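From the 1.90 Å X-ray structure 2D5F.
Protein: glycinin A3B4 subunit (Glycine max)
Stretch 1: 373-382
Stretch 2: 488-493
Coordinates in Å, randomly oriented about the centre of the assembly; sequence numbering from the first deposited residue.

Stretch 1, residues 373-382: VLYRNGIYSP
Stretch 2 (488-493) GPLVNP

The C-terminal stretch 488-493 of the glycinin A3B4 subunit runs antiparallel to the strand that begins at Ile-379, and together the two stretches bury 418 Å². Gly-378 lies opposite Asn-492, Ile-379 opposite Val-491 (CA-CA 4.8 Å), Tyr-380 opposite Leu-490 and Ser-381 opposite Pro-489. Ile-379 and Val-491 form the hydrogen-bonded pair: Ile-379 N donates to Val-491 O (2.8 Å), and Val-491 N returns a nearly straight bond to Ile-379 O (2.6 Å, 171°). Two residues on, Ser-381 N donates to Pro-489 O (3.0 Å); Pro-489, with no amide hydrogen of its own, serves here as acceptor. Between these bonds lie two CA-H...O contacts, Leu-490 CA to Ile-379 O (3.2 Å) and Tyr-380 CA to Pro-489 O (3.4 Å).

Strand 373-374 leads into a type II turn from Tyr-375 to Gly-378, closed by Gly-378 N to Tyr-375 O (2.6 Å). Asn-377 adopts phi/psi 68/2, a left-handed conformation at the third position of the turn that asparagine tolerates better than most residues with a side chain, and a CB on Gly-378 would clash with Tyr-375 O.

Side chains pack on both faces of the ladder. On one, Ile-379 (m, t) and Val-491 (t) set their beta-branched shoulders together, CB to CB 4.1 Å, while Ile-379 CD1 extends to Pro-493 CG (4.2 Å). The CA-to-CB bond of Pro-493 points toward stretch 1, and its CD, in a C-gamma endo ring, lies 3.1 Å from Asn-377 O. On the other face, Leu-490 (m, t) brings its CD2 to within 3.6 Å of Leu-374 CD2 and 4.5 Å of Tyr-380 CB, so this methyl rests against the groove where Leu-374 (m, t) meets Tyr-380 CB. Tyr-380 (chi1 t, chi2 -21°) carries its ring along Pro-489, CE1 to CB 3.9 Å; the compact C-gamma endo pyrrolidine offers an apolar surface to this buried aromatic.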

# COMPACT_ATOMS: atom_id res chain seq x y z
N VAL B 373 31.95 6.71 10.94
CA VAL B 373 33.11 7.35 11.54
C VAL B 373 33.88 6.28 12.30
O VAL B 373 33.36 5.68 13.24
CB VAL B 373 32.72 8.47 12.53
CG1 VAL B 373 33.98 9.04 13.18
CG2 VAL B 373 31.96 9.56 11.80
N LEU B 374 35.11 6.02 11.87
CA LEU B 374 35.96 5.04 12.54
C LEU B 374 37.12 5.78 13.17
O LEU B 374 37.77 6.62 12.54
CB LEU B 374 36.49 4.01 11.54
CG LEU B 374 35.45 3.05 10.93
CD1 LEU B 374 36.11 2.18 9.86
CD2 LEU B 374 34.84 2.20 12.03
N TYR B 375 37.36 5.50 14.45
CA TYR B 375 38.45 6.14 15.16
C TYR B 375 39.71 5.35 14.85
O TYR B 375 39.65 4.29 14.22
CB TYR B 375 38.16 6.15 16.66
CG TYR B 375 36.82 6.74 17.02
CD1 TYR B 375 36.40 7.96 16.47
CD2 TYR B 375 35.96 6.08 17.89
CE1 TYR B 375 35.16 8.51 16.80
CE2 TYR B 375 34.72 6.63 18.23
CZ TYR B 375 34.33 7.83 17.68
OH TYR B 375 33.11 8.37 18.03
N ARG B 376 40.85 5.87 15.30
CA ARG B 376 42.14 5.23 15.08
C ARG B 376 42.06 3.74 15.35
O ARG B 376 41.69 3.31 16.44
CB ARG B 376 43.20 5.88 15.98
CG ARG B 376 44.63 5.46 15.70
CD ARG B 376 45.58 6.21 16.64
NE ARG B 376 46.96 5.73 16.55
CZ ARG B 376 47.81 6.03 15.57
NH1 ARG B 376 47.43 6.82 14.57
NH2 ARG B 376 49.05 5.55 15.59
N ASN B 377 42.39 2.95 14.33
CA ASN B 377 42.37 1.49 14.43
C ASN B 377 40.98 0.88 14.56
O ASN B 377 40.84 -0.33 14.69
CB ASN B 377 43.25 1.03 15.59
CG ASN B 377 44.69 1.42 15.41
OD1 ASN B 377 45.30 1.12 14.38
ND2 ASN B 377 45.26 2.10 16.40
N GLY B 378 39.95 1.73 14.53
CA GLY B 378 38.59 1.23 14.65
C GLY B 378 38.23 0.38 13.46
O GLY B 378 38.52 0.73 12.31
N ILE B 379 37.57 -0.75 13.71
CA ILE B 379 37.19 -1.65 12.64
C ILE B 379 35.69 -1.84 12.42
O ILE B 379 34.92 -1.97 13.37
CB ILE B 379 37.79 -3.06 12.87
CG1 ILE B 379 39.31 -3.01 12.78
CG2 ILE B 379 37.22 -4.04 11.85
CD1 ILE B 379 39.98 -4.34 13.08
N TYR B 380 35.29 -1.84 11.15
CA TYR B 380 33.91 -2.10 10.77
C TYR B 380 34.07 -3.50 10.17
O TYR B 380 34.43 -3.65 9.00
CB TYR B 380 33.45 -1.11 9.69
CG TYR B 380 31.96 -1.16 9.38
CD1 TYR B 380 31.19 -2.29 9.69
CD2 TYR B 380 31.33 -0.09 8.74
CE1 TYR B 380 29.84 -2.35 9.36
CE2 TYR B 380 29.99 -0.14 8.41
CZ TYR B 380 29.25 -1.27 8.72
OH TYR B 380 27.91 -1.32 8.38
N SER B 381 33.84 -4.52 11.00
CA SER B 381 34.01 -5.91 10.59
C SER B 381 33.33 -6.31 9.28
O SER B 381 32.38 -5.66 8.84
CB SER B 381 33.57 -6.84 11.72
OG SER B 381 32.26 -6.54 12.16
N PRO B 382 33.81 -7.38 8.64
CA PRO B 382 33.26 -7.88 7.37
C PRO B 382 31.73 -7.91 7.35
O PRO B 382 31.09 -8.57 8.17
CB PRO B 382 33.88 -9.27 7.25
CG PRO B 382 35.24 -9.05 7.84
CD PRO B 382 34.93 -8.24 9.08
N GLY B 488 28.54 -5.72 18.57
CA GLY B 488 28.31 -5.00 17.33
C GLY B 488 29.32 -5.14 16.20
O GLY B 488 30.31 -5.85 16.31
N PRO B 489 29.06 -4.44 15.07
CA PRO B 489 29.90 -4.43 13.87
C PRO B 489 31.14 -3.55 14.01
O PRO B 489 32.07 -3.64 13.21
CB PRO B 489 28.95 -3.92 12.79
CG PRO B 489 28.11 -2.94 13.54
CD PRO B 489 27.82 -3.68 14.84
N LEU B 490 31.15 -2.68 15.01
CA LEU B 490 32.29 -1.79 15.22
C LEU B 490 33.20 -2.42 16.27
O LEU B 490 32.80 -2.61 17.42
CB LEU B 490 31.79 -0.42 15.67
CG LEU B 490 30.94 0.25 14.59
CD1 LEU B 490 30.13 1.39 15.17
CD2 LEU B 490 31.85 0.73 13.47
N VAL B 491 34.43 -2.73 15.85
CA VAL B 491 35.40 -3.39 16.72
C VAL B 491 36.66 -2.61 17.06
O VAL B 491 37.33 -2.05 16.19
CB VAL B 491 35.83 -4.73 16.10
CG1 VAL B 491 36.92 -5.38 16.94
CG2 VAL B 491 34.63 -5.65 15.98
N ASN B 492 36.99 -2.58 18.35
CA ASN B 492 38.21 -1.92 18.80
C ASN B 492 39.20 -3.05 19.05
O ASN B 492 39.13 -3.73 20.07
CB ASN B 492 37.94 -1.10 20.07
CG ASN B 492 37.41 -1.94 21.22
OD1 ASN B 492 38.06 -2.08 22.26
ND2 ASN B 492 36.21 -2.50 21.04
N PRO B 493 40.13 -3.28 18.11
CA PRO B 493 41.10 -4.35 18.29
C PRO B 493 42.06 -4.11 19.46
O PRO B 493 42.17 -2.94 19.90
CB PRO B 493 41.81 -4.40 16.94
CG PRO B 493 41.83 -2.96 16.55
CD PRO B 493 40.42 -2.51 16.88
OXT PRO B 493 42.68 -5.09 19.91